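N-isopropylammelide isopropylaminohydrolase (Burkholderia multivorans ATCC 17616, PDB 6NBO) is a zinc-containing hydrolase of the amidohydrolase family, built on a TIM barrel. Local coordinates at residues A[278-283]-A[323-328]; A[127-132]-A[156-161]; A[13-18]-A[49-54]; A[190-195]-A[219-224]; A[69-74]-A[109-114]. All coordinates share one frame; numbering follows the deposited sequence. Where two conformers were deposited one is given.

Interaction 1: residues A[278-283]-A[323-328]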
# COMPACT_ATOMS: atom_id res chain seq x y z
N THR A 278 2.35 2.97 -7.79
CA THR A 278 2.25 4.36 -8.21
C THR A 278 1.42 5.12 -7.18
O THR A 278 0.42 4.60 -6.67
CB THR A 278 1.65 4.52 -9.62
OG1 THR A 278 1.72 5.90 -10.00
CG2 THR A 278 0.19 4.03 -9.70
N THR A 279 1.88 6.31 -6.83
CA THR A 279 1.13 7.19 -5.94
C THR A 279 0.58 8.38 -6.71
O THR A 279 0.04 9.32 -6.10
CB THR A 279 2.02 7.64 -4.79
OG1 THR A 279 3.04 8.52 -5.28
CG2 THR A 279 2.66 6.42 -4.13
N ALA A 280 0.73 8.36 -8.04
CA ALA A 280 0.20 9.37 -8.94
C ALA A 280 0.60 10.81 -8.58
O ALA A 280 -0.25 11.70 -8.53
CB ALA A 280 -1.32 9.26 -9.02
N PRO A 281 1.89 11.07 -8.36
CA PRO A 281 2.32 12.46 -8.18
C PRO A 281 1.99 13.28 -9.42
O PRO A 281 2.16 12.82 -10.55
CB PRO A 281 3.83 12.35 -7.96
CG PRO A 281 4.20 11.06 -8.67
CD PRO A 281 3.04 10.15 -8.41
N ALA A 282 1.49 14.50 -9.21
CA ALA A 282 0.97 15.30 -10.31
C ALA A 282 2.04 16.07 -11.06
O ALA A 282 1.72 16.67 -12.09
CB ALA A 282 -0.11 16.27 -9.79
N ALA A 283 3.30 16.07 -10.60
CA ALA A 283 4.33 16.94 -11.16
C ALA A 283 5.57 16.20 -11.65
O ALA A 283 6.60 16.83 -11.88
CB ALA A 283 4.74 18.00 -10.14
N MET A 323 -9.09 7.90 -7.02
CA MET A 323 -9.49 9.05 -7.82
C MET A 323 -8.27 9.80 -8.35
O MET A 323 -8.25 10.22 -9.51
CB MET A 323 -10.36 10.00 -6.99
CG MET A 323 -10.95 11.15 -7.81
SD MET A 323 -11.65 12.43 -6.76
CE MET A 323 -10.14 13.18 -6.11
N LEU A 324 -7.25 9.99 -7.52
CA LEU A 324 -6.10 10.77 -7.98
C LEU A 324 -5.29 10.00 -9.02
O LEU A 324 -4.77 10.60 -9.98
CB LEU A 324 -5.22 11.15 -6.79
CG LEU A 324 -5.83 12.14 -5.80
CD1 LEU A 324 -4.92 12.25 -4.58
CD2 LEU A 324 -6.01 13.50 -6.45
N ILE A 325 -5.19 8.69 -8.86
CA ILE A 325 -4.55 7.86 -9.88
C ILE A 325 -5.29 7.98 -11.21
O ILE A 325 -4.69 8.18 -12.27
CB ILE A 325 -4.47 6.39 -9.39
CG1 ILE A 325 -3.47 6.28 -8.24
CG2 ILE A 325 -4.09 5.45 -10.53
CD1 ILE A 325 -3.48 4.93 -7.52
N ALA A 326 -6.63 7.88 -11.16
CA ALA A 326 -7.44 8.02 -12.36
C ALA A 326 -7.22 9.37 -13.02
O ALA A 326 -7.02 9.46 -14.24
CB ALA A 326 -8.92 7.80 -12.00
N MET A 327 -7.25 10.45 -12.23
CA MET A 327 -7.01 11.78 -12.78
C MET A 327 -5.63 11.87 -13.41
O MET A 327 -5.47 12.39 -14.53
CB MET A 327 -7.14 12.84 -11.68
CG MET A 327 -8.55 13.02 -11.15
SD MET A 327 -8.52 14.15 -9.71
CE MET A 327 -10.15 14.86 -9.82
N ARG A 328 -4.61 11.38 -12.71
CA ARG A 328 -3.25 11.46 -13.22
C ARG A 328 -3.10 10.72 -14.54
O ARG A 328 -2.32 11.13 -15.40
CB ARG A 328 -2.26 10.92 -12.19
CG ARG A 328 -0.79 11.00 -12.60
CD ARG A 328 -0.32 12.45 -12.73
NE ARG A 328 1.08 12.55 -13.16
CZ ARG A 328 1.48 12.49 -14.42
NH1 ARG A 328 0.58 12.33 -15.39
NH2 ARG A 328 2.77 12.59 -14.72
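With CG anti to the backbone N (chi1 -178°) and a bend at chi2 (65°) that turns CD aside, the side chain of Arg328 leaves its helix to meet the backbone of Pro281 and Ala282. Its NE donates to Pro281 O at 2.8 Å. The bond is moderately bent, at 146° about the hydrogen. The acceptor lies almost exactly in the guanidinium plane, at the edge, whereas NE stands somewhat tilted from the plane of the carbonyl. The second grip of the guanidinium, from NH2, goes to Val284 O, so two carbonyls of one loop fix the group. The aliphatic part of the arginine contributes as well: CD approaches Ala282 CA to 4.0 Å.

Ala280 carries the apolar half. Its methyl is packed between Ile325 and Arg328 on the helix surface, with CB 3.6 Å from Ile325 CA and 3.7 Å from Arg328 CB, and it also touches Ile325 CG1 at 3.8 Å. The CA atoms of Ala280 and Ile325 are 5.1 Å apart. Ile325 points its CG1 branch past this methyl, and CD1 ends 4.0 Å from Thr278 O.

The ring of Pro281 packs on Phe252 and Val286, and its side chain lies about 8 Å from a zinc ion. The contact joins the chain leaving strand 275-278, on its way to helix 289-295, to the last turns of helix 318-328. Thr278 still pairs by backbone with Ile300 of strand 299-301 and with Gly302 just after it.

Interaction 2: residues A[127-132]-A[156-161]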
# COMPACT_ATOMS: atom_id res chain seq x y z
N VAL A 127 9.19 1.91 6.78
CA VAL A 127 9.58 2.48 8.07
C VAL A 127 11.06 2.78 7.99
O VAL A 127 11.85 1.93 7.56
CB VAL A 127 9.29 1.52 9.24
CG1 VAL A 127 9.78 2.14 10.55
CG2 VAL A 127 7.80 1.19 9.31
N ASP A 128 11.46 3.99 8.38
CA ASP A 128 12.86 4.37 8.26
C ASP A 128 13.71 3.53 9.20
O ASP A 128 13.40 3.42 10.39
CB ASP A 128 13.04 5.85 8.57
CG ASP A 128 12.40 6.76 7.52
OD1 ASP A 128 11.93 6.26 6.49
OD2 ASP A 128 12.39 7.98 7.74
N VAL A 129 14.76 2.93 8.67
CA VAL A 129 15.72 2.16 9.46
C VAL A 129 17.10 2.68 9.07
O VAL A 129 17.51 2.54 7.91
CB VAL A 129 15.61 0.65 9.20
CG1 VAL A 129 16.74 -0.13 9.90
CG2 VAL A 129 14.25 0.12 9.65
N ASP A 130 17.79 3.32 10.01
CA ASP A 130 19.04 4.00 9.68
C ASP A 130 19.87 4.16 10.95
O ASP A 130 19.38 3.92 12.06
CB ASP A 130 18.78 5.36 9.04
CG ASP A 130 17.88 6.25 9.90
OD1 ASP A 130 18.20 6.45 11.10
OD2 ASP A 130 16.85 6.74 9.39
N THR A 131 21.11 4.60 10.79
CA THR A 131 22.00 4.74 11.94
C THR A 131 21.83 6.07 12.68
O THR A 131 22.61 6.35 13.60
CB THR A 131 23.46 4.57 11.50
OG1 THR A 131 23.77 5.50 10.45
CG2 THR A 131 23.67 3.14 10.99
N ASP A 132 20.84 6.89 12.32
CA ASP A 132 20.47 8.00 13.20
C ASP A 132 19.59 7.51 14.34
O ASP A 132 19.77 7.93 15.49
CB ASP A 132 19.72 9.09 12.44
CG ASP A 132 20.55 9.72 11.34
OD1 ASP A 132 21.78 9.82 11.49
OD2 ASP A 132 19.94 10.11 10.33
N ILE A 156 5.46 -4.44 6.83
CA ILE A 156 6.47 -3.42 7.15
C ILE A 156 7.69 -3.63 6.25
O ILE A 156 8.28 -4.71 6.24
CB ILE A 156 6.87 -3.48 8.63
CG1 ILE A 156 5.69 -3.05 9.52
CG2 ILE A 156 8.10 -2.60 8.86
CD1 ILE A 156 5.90 -3.37 11.01
N VAL A 157 8.09 -2.57 5.53
CA VAL A 157 9.30 -2.55 4.72
C VAL A 157 10.37 -1.78 5.49
O VAL A 157 10.19 -0.60 5.80
CB VAL A 157 9.06 -1.89 3.36
CG1 VAL A 157 10.31 -2.06 2.48
CG2 VAL A 157 7.83 -2.47 2.67
N ALA A 158 11.50 -2.43 5.77
CA ALA A 158 12.62 -1.76 6.45
C ALA A 158 13.35 -0.88 5.45
O ALA A 158 14.05 -1.39 4.57
CB ALA A 158 13.56 -2.81 7.06
N PHE A 159 13.22 0.44 5.58
CA PHE A 159 13.59 1.39 4.53
C PHE A 159 14.80 2.23 4.94
O PHE A 159 14.67 3.14 5.79
CB PHE A 159 12.40 2.30 4.22
CG PHE A 159 12.65 3.34 3.15
CD1 PHE A 159 13.21 2.98 1.92
CD2 PHE A 159 12.31 4.67 3.37
CE1 PHE A 159 13.44 3.94 0.94
CE2 PHE A 159 12.54 5.63 2.39
CZ PHE A 159 13.11 5.26 1.17
N PRO A 160 15.99 2.00 4.37
CA PRO A 160 17.18 2.84 4.68
C PRO A 160 17.10 4.15 3.91
O PRO A 160 17.74 4.37 2.88
CB PRO A 160 18.34 1.95 4.23
CG PRO A 160 17.75 1.21 3.01
CD PRO A 160 16.28 0.97 3.35
N GLN A 161 16.30 5.07 4.48
CA GLN A 161 15.90 6.28 3.77
C GLN A 161 17.09 7.10 3.30
O GLN A 161 17.04 7.71 2.23
CB GLN A 161 14.98 7.12 4.67
CG GLN A 161 14.79 8.59 4.26
CD GLN A 161 13.82 8.77 3.10
OE1 GLN A 161 12.63 9.02 3.31
NE2 GLN A 161 14.33 8.66 1.88
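Asp128 reaches out beside Phe159 and Gln161, all three side chains pointing the same way. From CB, the chain turns so that CG lies beside the backbone N (chi1 -68°), and CG settles 3.9 Å from Gln161 CB. OD1 comes to the edge of the Phe159 ring, near its plane, at 3.5 Å from CD2, with the carboxylate turned 49° against the ring; it also touches Gln161 CB. OD2, 4.1 Å from Gln161 CB, forms salt bridges with Arg97 and Lys70.

The two strands run parallel and are tied by three backbone bonds: Val127 N to Val157 O (2.9 Å), Phe159 N to Val127 O (2.8 Å) and Val129 N to Phe159 O (2.9 Å). In the last of these the donor stands well above the carbonyl plane, where the strands end and the chain swings through an inverse gamma turn at Pro160. CA-H...O contacts, from Asp128 CA to Phe159 O and from Pro160 CA to Val129 O, fill in along the same seam. On the face toward the helices, Val127 CG2 packs on Ile156 CG2 at 3.8 Å, and Val129 CG2 meets Ala158 CB at 4.0 Å.

Strand 120-128, helix 136-147 and strand 153-159 form a beta-alpha-beta crossover, the repeating element of a TIM barrel. Val127 and Ile156 pack on helix 136-147 and Val129 on helix 170-180, while Phe159 stacks on the zinc ligand His218, as expected at the C-terminal strand ends that bear the metal site of an amidohydrolase.

Interaction 3: residues A[13-18]-A[49-54]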
# COMPACT_ATOMS: atom_id res chain seq x y z
N LEU A 13 -24.88 -11.48 9.05
CA LEU A 13 -25.52 -11.50 7.74
C LEU A 13 -25.74 -10.06 7.31
O LEU A 13 -26.55 -9.34 7.91
CB LEU A 13 -26.84 -12.27 7.77
CG LEU A 13 -27.62 -12.32 6.45
CD1 LEU A 13 -26.77 -12.93 5.34
CD2 LEU A 13 -28.92 -13.09 6.62
N ILE A 14 -25.01 -9.64 6.28
CA ILE A 14 -25.20 -8.32 5.67
C ILE A 14 -26.15 -8.50 4.49
O ILE A 14 -25.79 -9.11 3.48
CB ILE A 14 -23.86 -7.73 5.21
CG1 ILE A 14 -22.85 -7.68 6.37
CG2 ILE A 14 -24.09 -6.35 4.57
CD1 ILE A 14 -21.43 -7.27 5.92
N ARG A 15 -27.36 -7.98 4.63
CA ARG A 15 -28.38 -8.17 3.61
C ARG A 15 -28.37 -7.02 2.61
O ARG A 15 -28.13 -5.87 2.96
CB ARG A 15 -29.76 -8.27 4.24
CG ARG A 15 -30.07 -9.63 4.82
CD ARG A 15 -31.48 -9.64 5.37
NE ARG A 15 -31.82 -10.94 5.93
CZ ARG A 15 -32.64 -11.10 6.96
NH1 ARG A 15 -33.19 -10.03 7.54
NH2 ARG A 15 -32.91 -12.31 7.41
N ASN A 16 -28.69 -7.36 1.35
CA ASN A 16 -29.14 -6.38 0.36
C ASN A 16 -28.05 -5.37 0.02
O ASN A 16 -28.20 -4.16 0.20
CB ASN A 16 -30.42 -5.68 0.86
CG ASN A 16 -31.00 -4.73 -0.16
OD1 ASN A 16 -30.77 -4.86 -1.36
ND2 ASN A 16 -31.76 -3.75 0.32
N VAL A 17 -26.92 -5.89 -0.48
CA VAL A 17 -25.82 -5.06 -0.96
C VAL A 17 -25.51 -5.44 -2.40
O VAL A 17 -25.94 -6.47 -2.90
CB VAL A 17 -24.56 -5.18 -0.09
CG1 VAL A 17 -24.82 -4.63 1.31
CG2 VAL A 17 -24.09 -6.63 -0.04
N ARG A 18 -24.73 -4.59 -3.06
CA ARG A 18 -24.35 -4.78 -4.45
C ARG A 18 -22.83 -4.76 -4.54
O ARG A 18 -22.18 -3.88 -3.96
CB ARG A 18 -24.95 -3.70 -5.34
CG ARG A 18 -26.48 -3.78 -5.51
CD ARG A 18 -27.00 -2.52 -6.20
NE ARG A 18 -26.66 -1.33 -5.42
CZ ARG A 18 -26.01 -0.28 -5.90
NH1 ARG A 18 -25.63 -0.26 -7.18
NH2 ARG A 18 -25.73 0.75 -5.11
N ILE A 49 -27.87 -9.33 12.19
CA ILE A 49 -28.35 -8.87 10.89
C ILE A 49 -27.91 -7.43 10.69
O ILE A 49 -28.11 -6.59 11.58
CB ILE A 49 -29.89 -8.96 10.78
CG1 ILE A 49 -30.38 -10.37 11.11
CG2 ILE A 49 -30.34 -8.54 9.39
CD1 ILE A 49 -29.87 -11.40 10.15
N GLU A 50 -27.33 -7.14 9.54
CA GLU A 50 -27.01 -5.77 9.14
C GLU A 50 -27.73 -5.48 7.83
O GLU A 50 -27.52 -6.18 6.84
CB GLU A 50 -25.49 -5.60 9.01
CG GLU A 50 -25.02 -4.20 8.79
CD GLU A 50 -25.17 -3.32 10.01
OE1 GLU A 50 -25.21 -3.83 11.15
OE2 GLU A 50 -25.25 -2.10 9.81
N GLU A 51 -28.61 -4.48 7.83
CA GLU A 51 -29.35 -4.13 6.62
C GLU A 51 -28.49 -3.22 5.75
O GLU A 51 -28.24 -2.06 6.11
CB GLU A 51 -30.69 -3.48 6.97
CG GLU A 51 -31.71 -4.43 7.62
CD GLU A 51 -32.13 -5.59 6.71
OE1 GLU A 51 -31.86 -5.54 5.49
OE2 GLU A 51 -32.74 -6.56 7.22
N GLY A 52 -28.04 -3.73 4.60
CA GLY A 52 -27.19 -2.96 3.71
C GLY A 52 -27.91 -1.90 2.90
O GLY A 52 -27.25 -0.99 2.38
N ALA A 53 -29.23 -2.00 2.78
CA ALA A 53 -30.06 -0.97 2.15
C ALA A 53 -29.58 -0.62 0.74
O ALA A 53 -29.62 0.53 0.31
CB ALA A 53 -30.13 0.29 3.02
N GLY A 54 -29.12 -1.64 0.00
CA GLY A 54 -28.76 -1.45 -1.38
C GLY A 54 -27.42 -0.79 -1.61
O GLY A 54 -27.11 -0.42 -2.74
O HOH W 1 -31.50 -3.60 3.65
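Gly54 O is held by two nitrogens of Arg18, NE at 2.9 Å and NH2 at 3.0 Å, a side-on grip in which the acceptor lies in the guanidinium plane. The same guanidinium also donates to Ala372 O and Met373 O, so it ties three carbonyls together. One step back, Gly54 N gives a bond of 2.7 Å to Asn16 O, and Gly52 N bonds Arg15 O. Val17 CG1 packs against Gly52 CA at 3.8 Å.

Earlier in both segments the strands pair in parallel, Glu50 N bonding Leu13 O and Arg15 N bonding Glu50 O. Leu13 and Ile49 lie side by side with CB and CD1 3.9 Å apart. The extended Arg15 side chain crosses Ile49 and Glu51: Ile49 CD1 lies over the rim of one guanidinium face, and Glu51 OE2 forms a long salt bridge at the edge, 3.5 Å from NH1. A water takes a bond from Ala53 N (2.9 Å) and gives one to Glu51 OE1 (2.7 Å).

Strand 48-51 is one of the two outermost strands of a small mixed sheet, next to strand 11-17, which pairs antiparallel on its other side with strand 25-30. There Asn16 and Val17 both face Leu25 in a G1 bulge, where the chain turns a corner toward strands 56-66 and 367-370.

Interaction 4: residues A[190-195]-A[219-224]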
# COMPACT_ATOMS: atom_id res chain seq x y z
N PRO A 190 19.84 2.97 -6.67
CA PRO A 190 21.19 2.39 -6.60
C PRO A 190 22.26 3.26 -7.23
O PRO A 190 23.42 3.19 -6.82
CB PRO A 190 21.02 1.06 -7.35
CG PRO A 190 19.55 0.75 -7.25
CD PRO A 190 18.88 2.09 -7.34
N CYS A 191 21.90 4.09 -8.21
CA CYS A 191 22.86 5.04 -8.78
C CYS A 191 22.86 6.37 -8.03
O CYS A 191 23.89 6.81 -7.53
CB CYS A 191 22.55 5.29 -10.26
SG CYS A 191 22.97 3.93 -11.37
N ALA A 192 21.70 7.03 -7.96
CA ALA A 192 21.66 8.42 -7.52
C ALA A 192 21.97 8.56 -6.04
O ALA A 192 22.59 9.54 -5.61
CB ALA A 192 20.30 9.04 -7.83
N ILE A 193 21.52 7.61 -5.22
CA ILE A 193 21.74 7.67 -3.78
C ILE A 193 22.94 6.83 -3.37
O ILE A 193 23.85 7.31 -2.70
CB ILE A 193 20.46 7.24 -3.03
CG1 ILE A 193 19.36 8.29 -3.22
CG2 ILE A 193 20.76 7.03 -1.53
CD1 ILE A 193 19.63 9.60 -2.52
N GLU A 194 22.99 5.56 -3.80
CA GLU A 194 24.05 4.68 -3.31
C GLU A 194 25.40 4.91 -3.99
O GLU A 194 26.43 4.61 -3.39
CB GLU A 194 23.64 3.22 -3.47
CG GLU A 194 22.35 2.86 -2.70
CD GLU A 194 22.55 2.84 -1.18
OE1 GLU A 194 23.70 2.99 -0.72
OE2 GLU A 194 21.55 2.68 -0.46
N GLY A 195 25.42 5.42 -5.22
CA GLY A 195 26.64 5.74 -5.94
C GLY A 195 27.35 4.55 -6.57
O GLY A 195 28.17 4.74 -7.48
N LEU A 219 12.37 3.62 -6.48
CA LEU A 219 13.18 3.95 -7.65
C LEU A 219 12.68 5.29 -8.18
O LEU A 219 11.72 5.33 -8.96
CB LEU A 219 13.12 2.86 -8.71
CG LEU A 219 14.16 3.08 -9.83
CD1 LEU A 219 15.58 3.10 -9.26
CD2 LEU A 219 14.04 2.05 -10.94
N HIS A 220 13.32 6.38 -7.75
CA HIS A 220 13.01 7.71 -8.24
C HIS A 220 13.82 8.09 -9.46
O HIS A 220 13.53 9.13 -10.08
CB HIS A 220 13.28 8.79 -7.19
CG HIS A 220 12.74 8.49 -5.84
ND1 HIS A 220 13.51 7.92 -4.84
CD2 HIS A 220 11.52 8.70 -5.30
CE1 HIS A 220 12.78 7.79 -3.75
NE2 HIS A 220 11.57 8.25 -4.00
N GLU A 221 14.85 7.32 -9.79
CA GLU A 221 15.81 7.75 -10.81
C GLU A 221 15.11 7.94 -12.14
O GLU A 221 14.28 7.13 -12.55
CB GLU A 221 16.94 6.73 -10.92
CG GLU A 221 17.75 6.59 -9.64
CD GLU A 221 18.78 5.49 -9.73
OE1 GLU A 221 18.76 4.73 -10.72
OE2 GLU A 221 19.63 5.40 -8.83
N ARG A 222 15.45 9.03 -12.81
CA ARG A 222 14.78 9.40 -14.04
C ARG A 222 15.53 8.85 -15.25
O ARG A 222 16.74 8.62 -15.21
CB ARG A 222 14.69 10.92 -14.13
CG ARG A 222 13.95 11.53 -12.95
CD ARG A 222 12.45 11.28 -13.08
NE ARG A 222 12.01 11.72 -14.40
CZ ARG A 222 11.71 12.97 -14.70
NH1 ARG A 222 11.79 13.92 -13.77
NH2 ARG A 222 11.33 13.29 -15.93
N GLY A 223 14.78 8.62 -16.33
CA GLY A 223 15.38 8.41 -17.64
C GLY A 223 16.27 7.18 -17.72
O GLY A 223 15.96 6.13 -17.16
N SER A 224 17.40 7.33 -18.42
CA SER A 224 18.28 6.19 -18.70
C SER A 224 18.94 5.64 -17.44
O SER A 224 19.17 4.43 -17.34
CB SER A 224 19.34 6.60 -19.72
OG SER A 224 19.93 7.83 -19.34
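Glu221 is directed toward residues 190-192, its chain extended beyond CG, while the ring of Pro190 crosses it obliquely. CG sits beside the backbone N (chi1 -63°), and the extended chain beyond it (chi2 175°) carries CD on to the loop, where OE2 is gripped by two successive amides. Cys191 N approaches at 2.7 Å and uses the syn lone pair, on the side of the other oxygen. Ala192 N donates at 2.8 Å in a nearly straight bond, 165° at the hydrogen, but comes from above the carboxylate plane. OE1 has its own partner in Ser229 OG, so both oxygens are fixed and the rotation of the group is set.

The carbon atoms close in around OE2. Cys191 CB comes within 3.3 Å of it and Pro190 CD within 3.7 Å, while the Ala192 methyl touches the glutamate CG (CB to CG 4.0 Å). Pro190 and Leu219 meet at about a right angle, the proline CD against the leucine CD1 at 3.9 Å.

The backbone of 190-194 coils like a helix yet lacks its regular bonding, and a negative carboxylate placed at the amides of Cys191 and Ala192 would probably stabilise this conformation.

This loop links strand 184-188 to helix 197-211, and its Pro190 packs on Pro197 and Val201 of that helix. Glu221 belongs to the link from strand 215-219 into helix 223-239, on which Cys191 rests through Met225, Tyr228 and Ser229. Two consecutive strand-to-helix loops of the barrel are therefore clasped together.

Interaction 5: residues A[69-74]-A[109-114]. With EDO (1,2-ethanediol), chain I.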
# COMPACT_ATOMS: atom_id res chain seq x y z
N ASP A 69 5.45 5.79 9.93
CA ASP A 69 6.33 6.30 10.97
C ASP A 69 6.52 7.81 10.86
O ASP A 69 6.81 8.46 11.86
CB ASP A 69 7.68 5.57 10.93
CG ASP A 69 8.42 5.73 9.59
OD1 ASP A 69 7.76 5.71 8.52
OD2 ASP A 69 9.67 5.85 9.62
N LYS A 70 6.37 8.38 9.66
CA LYS A 70 6.71 9.78 9.41
C LYS A 70 5.55 10.74 9.64
O LYS A 70 5.78 11.95 9.75
CB LYS A 70 7.16 9.99 7.96
CG LYS A 70 8.43 9.29 7.48
CD LYS A 70 8.59 9.60 5.98
CE LYS A 70 9.67 8.78 5.28
NZ LYS A 70 11.05 9.19 5.64
N THR A 71 4.32 10.23 9.67
CA THR A 71 3.13 11.07 9.58
C THR A 71 2.98 11.95 10.82
O THR A 71 3.36 11.57 11.93
CB THR A 71 1.87 10.22 9.42
OG1 THR A 71 0.74 11.08 9.21
CG2 THR A 71 1.61 9.36 10.66
N HIS A 72 2.43 13.15 10.60
CA HIS A 72 2.00 14.02 11.68
C HIS A 72 0.49 13.96 11.89
O HIS A 72 -0.09 14.88 12.48
CB HIS A 72 2.45 15.46 11.42
CG HIS A 72 3.94 15.64 11.48
ND1 HIS A 72 4.53 16.81 11.90
CD2 HIS A 72 4.95 14.79 11.18
CE1 HIS A 72 5.84 16.68 11.86
NE2 HIS A 72 6.13 15.47 11.42
N TRP A 73 -0.15 12.91 11.39
CA TRP A 73 -1.58 12.73 11.61
C TRP A 73 -1.90 12.82 13.09
O TRP A 73 -1.20 12.23 13.92
CB TRP A 73 -2.03 11.38 11.05
CG TRP A 73 -3.52 11.31 10.87
CD1 TRP A 73 -4.45 10.82 11.75
CD2 TRP A 73 -4.26 11.80 9.74
NE1 TRP A 73 -5.72 10.96 11.23
CE2 TRP A 73 -5.63 11.56 9.99
CE3 TRP A 73 -3.89 12.41 8.53
CZ2 TRP A 73 -6.63 11.91 9.09
CZ3 TRP A 73 -4.89 12.76 7.63
CH2 TRP A 73 -6.24 12.50 7.91
N GLY A 74 -2.92 13.60 13.43
CA GLY A 74 -3.28 13.81 14.82
C GLY A 74 -2.43 14.81 15.57
O GLY A 74 -2.73 15.10 16.73
N LEU A 109 -0.27 4.95 14.90
CA LEU A 109 -1.51 4.34 15.37
C LEU A 109 -2.71 5.18 14.97
O LEU A 109 -3.69 4.67 14.41
CB LEU A 109 -1.47 4.15 16.89
CG LEU A 109 -2.69 3.49 17.53
CD1 LEU A 109 -3.02 2.16 16.86
CD2 LEU A 109 -2.44 3.30 19.01
N ALA A 110 -2.64 6.49 15.21
CA ALA A 110 -3.72 7.39 14.81
C ALA A 110 -3.99 7.31 13.31
O ALA A 110 -5.15 7.22 12.88
CB ALA A 110 -3.37 8.83 15.22
N LEU A 111 -2.93 7.34 12.48
CA LEU A 111 -3.16 7.29 11.04
C LEU A 111 -3.69 5.93 10.59
O LEU A 111 -4.60 5.86 9.76
CB LEU A 111 -1.87 7.63 10.27
CG LEU A 111 -1.96 7.53 8.74
CD1 LEU A 111 -3.15 8.32 8.18
CD2 LEU A 111 -0.64 7.96 8.06
N ALA A 112 -3.14 4.84 11.12
CA ALA A 112 -3.65 3.52 10.76
C ALA A 112 -5.11 3.36 11.20
O ALA A 112 -5.91 2.74 10.50
CB ALA A 112 -2.79 2.42 11.37
N ARG A 113 -5.47 3.94 12.35
CA ARG A 113 -6.87 3.89 12.76
C ARG A 113 -7.74 4.73 11.83
O ARG A 113 -8.89 4.36 11.56
CB ARG A 113 -6.99 4.33 14.22
CG ARG A 113 -6.71 3.17 15.17
CD ARG A 113 -6.81 3.54 16.64
NE ARG A 113 -6.86 2.33 17.45
CZ ARG A 113 -6.49 2.26 18.72
NH1 ARG A 113 -6.04 3.35 19.33
NH2 ARG A 113 -6.57 1.11 19.37
N ALA A 114 -7.23 5.86 11.32
CA ALA A 114 -7.98 6.63 10.34
C ALA A 114 -8.14 5.85 9.03
O ALA A 114 -9.20 5.92 8.38
CB ALA A 114 -7.30 7.98 10.08
C1 EDO I . -5.55 15.03 11.08
O1 EDO I . -4.30 15.20 11.77
C2 EDO I . -6.58 14.40 12.01
O2 EDO I . -6.63 15.14 13.23
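Trp73 and Leu111 form the apolar centre of the contact, their side chains crossing at about a right angle. Their CB atoms are 3.8 Å apart, and Trp73 CE2 meets Ala114 CB at 4.0 Å. Thr71 joins from the loop side, where its CB and CG2 touch Leu111 CD2 at 3.6 and 3.7 Å.

A CH-pi contact adds to this packing: Leu111 CD1 lies over one face of the indole, 4.2 Å from the centroid of the five-membered ring. A molecule of 1,2-ethanediol, probably from the crystallisation liquor, covers the opposite face, its C2 3.6 Å from Trp73 CE2. The indole is thus sandwiched between the leucine methyl and the diol.

No hydrogen bond crosses to the helix; one closes the loop on itself and another holds the diol. Thr71 OG1, anti to its own backbone N (chi1 -174°), accepts from Trp73 N at 3.0 Å and is also bonded to Val306 O. Gly74 N donates to the diol O1 at 2.7 Å.

The bond from Trp73 N to the threonine makes an ST turn. It lies in the loop that follows barrel strand 56-66, just after His65 and His67, the paired histidines of the HxH zinc motif characteristic of amidohydrolases.

How the interactions relate
Along the chain the contacts open in the order 3, 5, 2, 4, 1, each closing before the next begins. Interaction 3 stands apart in the small N-terminal sheet, its centre about 43 Å from that of interaction 2 and 50 Å from that of interaction 4. The other four belong to the barrel. Interactions 2 and 5, centres about 17 Å apart, touch through Lys70, whose NZ lies 2.8 Å from Asp128 OD2; helix 104-117 of interaction 5 runs into strand 120-128 of interaction 2. Interactions 1 and 4, about 6 Å apart at their nearest atoms, involve later loops. The four barrel contacts thus lie at loops after different barrel strands, at differing distances from the zinc site.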